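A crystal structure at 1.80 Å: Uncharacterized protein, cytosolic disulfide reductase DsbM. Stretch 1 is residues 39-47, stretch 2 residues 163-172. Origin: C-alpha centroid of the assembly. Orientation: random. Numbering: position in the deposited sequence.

Stretch 1 (39-47) RLHGGGMMT
Stretch 2 (163-172) AHFADSRRLM

Residues 39-42 form the end of a strand that began earlier in the chain, and 43-46 leave it as a loop; residues 163-172 lie within a longer helix. The strand and helix axes approach to 7.4 Å at a signed crossing angle of -99°, so the two elements run nearly perpendicular. The register is set at Gly 43 and Ser 168, whose CA atoms are 5.3 Å apart, and 500 Å² is buried in all.

The strand is extended (phi/psi -98/136 at Leu 40, -131/104 at His 41, -79/128 at Gly 42). Gly 43 turns to -93/-12 and Gly 44 to 67/61, a positive phi that favours glycine. Position 44 is also sterically restricted: an ideal CB would point toward the helix, 2.4 Å from Arg 169 NH2, a clash, and 3.1 Å from Phe 165 CE2. Its CA instead sits over a face of the Phe 165 ring, 3.8 Å from the centroid and 26° off the normal.

The helix is regular, with phi near -65° and psi near -42°, and successive i to i-4 hydrogen bonds run from Asp 167 N to Ala 163 O (3.0 Å) through Met 172 N to Ser 168 O (2.9 Å). His 164 has chi1 t (-175°) and chi2 74°. Its CA-to-CB bond points sideways, but this rotamer brings the ring nearer the strand, where NE2 accepts a hydrogen bond from Gly 42 N (3.0 Å, 161°). The donor lies near the ring plane, as acceptance by a ring nitrogen requires. Phe 165, chi1 m (-79°) and chi2 159°, places its ring edge by the Gly 42 carbonyl, with CD2 3.3 Å from Gly 42 O.

Ser 168 points toward the strand with chi1 m (-62°). Its OG is 2.8 Å from Gly 42 O and 3.0 Å from His 164 O, one turn back; its single proton could serve either acceptor. A water donates to Ser 168 OG and to Asp 167 OD1, both at 2.9 Å, and lies 3.0 Å from His 41 ND1. It thereby links His 41 to Asp 167 (chi1 t), whose OD1 is 4.4 Å from His 41 ND1, too far for a direct bond.

His 41 takes chi1 m (-52°) and chi2 -93°, which lays one ring face against Leu 171. The CD2 methyl of Leu 171 (chi1 t, chi2 p) is 4.0 Å from the centroid of the His 41 ring and 2° off its normal, a nearly ideal CH-pi arrangement.

Arg 169 starts sideways, but chi1 m (-70°), chi2 t (151°), chi3 t (178°) and chi4 175° extend it to the loop. NE donates to Gly 43 O (2.8 Å, 137°), while NH2 donates to Gly 44 O (2.8 Å, 144°) and to Thr 47 OG1 (3.2 Å, 141°). All three acceptors lie near the guanidinium plane, so its edge gathers the turn. Thr 47, chi1 p (60°), points toward the helix and also brings CG2 to 3.6 Å from Phe 165 CE1.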

ATOM      1  N   ARG A  39      -4.824 -10.300  -3.822  1.00 14.32           N
ATOM      2  CA  ARG A  39      -5.839  -9.255  -3.919  1.00 14.39           C
ATOM      3  C   ARG A  39      -5.495  -8.122  -2.963  1.00 17.29           C
ATOM      4  O   ARG A  39      -5.178  -8.366  -1.793  1.00 16.84           O
ATOM      5  CB  ARG A  39      -7.228  -9.790  -3.574  1.00 17.73           C
ATOM      6  CG  ARG A  39      -7.590 -11.095  -4.234  1.00 29.86           C
ATOM      7  CD  ARG A  39      -8.226 -10.901  -5.592  1.00 40.29           C
ATOM      8  NE  ARG A  39      -8.769 -12.161  -6.090  1.00 49.88           N
ATOM      9  CZ  ARG A  39     -10.049 -12.505  -6.003  1.00 53.17           C
ATOM     10  NH1 ARG A  39     -10.922 -11.680  -5.440  1.00 55.51           N
ATOM     11  NH2 ARG A  39     -10.457 -13.673  -6.478  1.00 53.93           N
ATOM     12  N   LEU A  40      -5.587  -6.888  -3.451  1.00 11.68           N
ATOM     13  CA  LEU A  40      -5.317  -5.707  -2.642  1.00 11.90           C
ATOM     14  C   LEU A  40      -6.618  -5.116  -2.114  1.00 13.10           C
ATOM     15  O   LEU A  40      -7.603  -4.999  -2.848  1.00 12.80           O
ATOM     16  CB  LEU A  40      -4.555  -4.651  -3.448  1.00 10.53           C
ATOM     17  CG  LEU A  40      -3.020  -4.685  -3.440  1.00 25.94           C
ATOM     18  CD1 LEU A  40      -2.463  -6.078  -3.668  1.00 24.43           C
ATOM     19  CD2 LEU A  40      -2.461  -3.723  -4.475  1.00 21.70           C
ATOM     20  N   HIS A  41      -6.612  -4.740  -0.836  1.00 12.60           N
ATOM     21  CA  HIS A  41      -7.769  -4.123  -0.185  1.00 14.31           C
ATOM     22  C   HIS A  41      -7.309  -2.870   0.547  1.00 11.78           C
ATOM     23  O   HIS A  41      -6.718  -2.962   1.628  1.00 11.10           O
ATOM     24  CB  HIS A  41      -8.442  -5.084   0.787  1.00 14.70           C
ATOM     25  CG  HIS A  41      -8.771  -6.417   0.200  1.00 14.63           C
ATOM     26  ND1 HIS A  41      -9.995  -6.698  -0.369  1.00 17.47           N
ATOM     27  CD2 HIS A  41      -8.047  -7.559   0.118  1.00 16.37           C
ATOM     28  CE1 HIS A  41     -10.005  -7.952  -0.788  1.00 19.36           C
ATOM     29  NE2 HIS A  41      -8.835  -8.493  -0.506  1.00 19.53           N
ATOM     30  N   GLY A  42      -7.592  -1.704  -0.030  1.00 10.86           N
ATOM     31  CA  GLY A  42      -7.268  -0.452   0.632  1.00 10.50           C
ATOM     32  C   GLY A  42      -8.294  -0.130   1.703  1.00 11.36           C
ATOM     33  O   GLY A  42      -9.501  -0.119   1.441  1.00 12.41           O
ATOM     34  N   GLY A  43      -7.812   0.140   2.916  1.00 26.78           N
ATOM     35  CA  GLY A  43      -8.688   0.350   4.052  1.00 28.49           C
ATOM     36  C   GLY A  43      -9.073   1.781   4.344  1.00 30.13           C
ATOM     37  O   GLY A  43      -9.977   2.015   5.153  1.00 32.08           O
ATOM     38  N   GLY A  44      -8.416   2.751   3.712  1.00 29.84           N
ATOM     39  CA  GLY A  44      -8.736   4.147   3.935  1.00 31.66           C
ATOM     40  C   GLY A  44      -8.402   4.617   5.334  1.00 33.69           C
ATOM     41  O   GLY A  44      -9.287   5.047   6.081  1.00 35.96           O
ATOM     42  N   MET A  45      -7.120   4.540   5.697  1.00 33.31           N
ATOM     43  CA  MET A  45      -6.704   4.902   7.047  1.00 35.52           C
ATOM     44  C   MET A  45      -6.930   6.384   7.318  1.00 37.86           C
ATOM     45  O   MET A  45      -7.498   6.760   8.350  1.00 40.60           O
ATOM     46  CB  MET A  45      -5.234   4.530   7.254  1.00 34.80           C
ATOM     47  CG  MET A  45      -4.662   4.923   8.603  1.00 37.33           C
ATOM     48  SD  MET A  45      -2.970   4.333   8.808  1.00 36.74           S
ATOM     49  CE  MET A  45      -2.054   5.629   7.976  1.00 36.62           C
ATOM     50  N   MET A  46      -6.498   7.244   6.398  1.00 37.28           N
ATOM     51  CA  MET A  46      -6.573   8.695   6.567  1.00 39.68           C
ATOM     52  C   MET A  46      -7.532   9.265   5.524  1.00 39.68           C
ATOM     53  O   MET A  46      -7.113   9.790   4.491  1.00 38.99           O
ATOM     54  CB  MET A  46      -5.176   9.318   6.464  1.00 39.80           C
ATOM     55  CG  MET A  46      -4.118   8.556   7.247  1.00 39.45           C
ATOM     56  SD  MET A  46      -2.500   9.350   7.240  1.00 40.33           S
ATOM     57  CE  MET A  46      -2.771  10.670   8.414  1.00 44.31           C
ATOM     58  N   THR A  47      -8.829   9.163   5.810  1.00 40.93           N
ATOM     59  CA  THR A  47      -9.856   9.717   4.933  1.00 41.57           C
ATOM     60  C   THR A  47     -10.780  10.665   5.695  1.00 45.35           C
ATOM     61  O   THR A  47     -11.244  10.349   6.791  1.00 47.16           O
ATOM     62  CB  THR A  47     -10.704   8.610   4.278  1.00 39.74           C
ATOM     63  OG1 THR A  47     -11.344   7.828   5.293  1.00 40.62           O
ATOM     64  CG2 THR A  47      -9.831   7.706   3.416  1.00 36.51           C
ATOM     65  N   ALA A 163     -16.973   2.403  -2.415  1.00 16.02           N
ATOM     66  CA  ALA A 163     -17.379   1.003  -2.330  1.00 16.54           C
ATOM     67  C   ALA A 163     -16.205   0.097  -1.980  1.00 15.74           C
ATOM     68  O   ALA A 163     -16.380  -0.897  -1.265  1.00 13.68           O
ATOM     69  CB  ALA A 163     -18.013   0.561  -3.649  1.00 19.35           C
ATOM     70  N   HIS A 164     -15.008   0.419  -2.479  1.00 13.56           N
ATOM     71  CA  HIS A 164     -13.818  -0.354  -2.136  1.00 11.60           C
ATOM     72  C   HIS A 164     -13.476  -0.211  -0.657  1.00 11.25           C
ATOM     73  O   HIS A 164     -13.171  -1.205   0.014  1.00 11.68           O
ATOM     74  CB  HIS A 164     -12.642   0.096  -3.006  1.00  9.83           C
ATOM     75  CG  HIS A 164     -11.399  -0.724  -2.824  1.00 14.65           C
ATOM     76  ND1 HIS A 164     -11.269  -1.998  -3.334  1.00 13.90           N
ATOM     77  CD2 HIS A 164     -10.227  -0.443  -2.208  1.00 17.24           C
ATOM     78  CE1 HIS A 164     -10.072  -2.471  -3.032  1.00 13.72           C
ATOM     79  NE2 HIS A 164      -9.420  -1.547  -2.349  1.00 13.06           N
ATOM     80  N   PHE A 165     -13.516   1.020  -0.138  1.00 12.21           N
ATOM     81  CA  PHE A 165     -13.267   1.247   1.284  1.00 10.79           C
ATOM     82  C   PHE A 165     -14.260   0.478   2.148  1.00 12.44           C
ATOM     83  O   PHE A 165     -13.878  -0.162   3.134  1.00 13.62           O
ATOM     84  CB  PHE A 165     -13.352   2.741   1.604  1.00 11.82           C
ATOM     85  CG  PHE A 165     -12.123   3.518   1.237  1.00 18.30           C
ATOM     86  CD1 PHE A 165     -12.190   4.889   1.062  1.00 20.33           C
ATOM     87  CD2 PHE A 165     -10.903   2.885   1.069  1.00 18.37           C
ATOM     88  CE1 PHE A 165     -11.067   5.618   0.729  1.00 19.11           C
ATOM     89  CE2 PHE A 165      -9.776   3.607   0.732  1.00 17.65           C
ATOM     90  CZ  PHE A 165      -9.857   4.979   0.564  1.00 15.38           C
ATOM     91  N   ALA A 166     -15.548   0.554   1.807  1.00 14.20           N
ATOM     92  CA  ALA A 166     -16.565  -0.136   2.593  1.00 15.32           C
ATOM     93  C   ALA A 166     -16.341  -1.641   2.574  1.00 16.70           C
ATOM     94  O   ALA A 166     -16.457  -2.309   3.607  1.00 15.92           O
ATOM     95  CB  ALA A 166     -17.959   0.207   2.068  1.00 17.58           C
ATOM     96  N   ASP A 167     -16.010  -2.186   1.401  1.00 13.33           N
ATOM     97  CA  ASP A 167     -15.696  -3.607   1.295  1.00 18.71           C
ATOM     98  C   ASP A 167     -14.496  -3.974   2.162  1.00 13.21           C
ATOM     99  O   ASP A 167     -14.520  -4.986   2.871  1.00 13.53           O
ATOM    100  CB  ASP A 167     -15.441  -3.965  -0.171  1.00 22.58           C
ATOM    101  CG  ASP A 167     -15.399  -5.462  -0.412  1.00 41.50           C
ATOM    102  OD1 ASP A 167     -14.291  -5.992  -0.653  1.00 46.19           O
ATOM    103  OD2 ASP A 167     -16.475  -6.101  -0.368  1.00 50.43           O
ATOM    104  N   SER A 168     -13.436  -3.162   2.117  1.00 11.39           N
ATOM    105  CA  SER A 168     -12.238  -3.464   2.895  1.00 11.10           C
ATOM    106  C   SER A 168     -12.519  -3.422   4.390  1.00 11.78           C
ATOM    107  O   SER A 168     -12.044  -4.280   5.142  1.00 11.84           O
ATOM    108  CB  SER A 168     -11.118  -2.487   2.544  1.00 11.55           C
ATOM    109  OG  SER A 168     -10.740  -2.584   1.180  1.00 14.40           O
ATOM    110  N   ARG A 169     -13.283  -2.428   4.845  1.00 11.08           N
ATOM    111  CA  ARG A 169     -13.516  -2.295   6.280  1.00 12.39           C
ATOM    112  C   ARG A 169     -14.426  -3.391   6.814  1.00 15.38           C
ATOM    113  O   ARG A 169     -14.300  -3.784   7.980  1.00 14.58           O
ATOM    114  CB  ARG A 169     -14.087  -0.915   6.586  1.00 16.24           C
ATOM    115  CG  ARG A 169     -13.061   0.174   6.395  1.00 21.31           C
ATOM    116  CD  ARG A 169     -13.688   1.494   6.012  1.00 31.73           C
ATOM    117  NE  ARG A 169     -12.673   2.535   5.883  1.00 36.52           N
ATOM    118  CZ  ARG A 169     -12.921   3.770   5.465  1.00 35.56           C
ATOM    119  NH1 ARG A 169     -14.154   4.122   5.133  1.00 33.80           N
ATOM    120  NH2 ARG A 169     -11.934   4.652   5.378  1.00 36.20           N
ATOM    121  N   ARG A 170     -15.342  -3.897   5.985  1.00 13.97           N
ATOM    122  CA  ARG A 170     -16.151  -5.032   6.411  1.00 16.99           C
ATOM    123  C   ARG A 170     -15.316  -6.299   6.506  1.00 14.82           C
ATOM    124  O   ARG A 170     -15.543  -7.122   7.400  1.00 15.99           O
ATOM    125  CB  ARG A 170     -17.327  -5.222   5.457  1.00 16.71           C
ATOM    126  CG  ARG A 170     -18.335  -4.106   5.546  1.00 26.89           C
ATOM    127  CD  ARG A 170     -19.483  -4.331   4.593  1.00 34.53           C
ATOM    128  NE  ARG A 170     -20.488  -3.303   4.787  1.00 41.63           N
ATOM    129  CZ  ARG A 170     -21.721  -3.388   4.310  1.00 53.21           C
ATOM    130  NH1 ARG A 170     -22.080  -4.461   3.616  1.00 55.77           N
ATOM    131  NH2 ARG A 170     -22.596  -2.410   4.523  1.00 56.47           N
ATOM    132  N   LEU A 171     -14.348  -6.468   5.604  1.00 13.43           N
ATOM    133  CA  LEU A 171     -13.410  -7.577   5.725  1.00 14.45           C
ATOM    134  C   LEU A 171     -12.581  -7.450   6.998  1.00 16.26           C
ATOM    135  O   LEU A 171     -12.427  -8.419   7.750  1.00 13.97           O
ATOM    136  CB  LEU A 171     -12.511  -7.635   4.489  1.00 13.50           C
ATOM    137  CG  LEU A 171     -11.463  -8.747   4.474  1.00 16.51           C
ATOM    138  CD1 LEU A 171     -12.134 -10.110   4.561  1.00 20.24           C
ATOM    139  CD2 LEU A 171     -10.606  -8.646   3.224  1.00 19.22           C
ATOM    140  N   MET A 172     -12.044  -6.254   7.263  1.00 12.46           N
ATOM    141  CA  MET A 172     -11.312  -6.028   8.507  1.00 13.92           C
ATOM    142  C   MET A 172     -12.175  -6.348   9.718  1.00 15.11           C
ATOM    143  O   MET A 172     -11.696  -6.936  10.695  1.00 17.46           O
ATOM    144  CB  MET A 172     -10.838  -4.580   8.596  1.00 17.71           C
ATOM    145  CG  MET A 172     -10.041  -4.088   7.421  1.00 28.10           C
ATOM    146  SD  MET A 172      -8.958  -2.743   7.909  1.00 45.23           S
ATOM    147  CE  MET A 172      -8.138  -3.473   9.327  1.00 41.91           C
TER
HETATM  148  O   HOH W   1     -11.889  -4.453  -0.763  1.00 15.34           O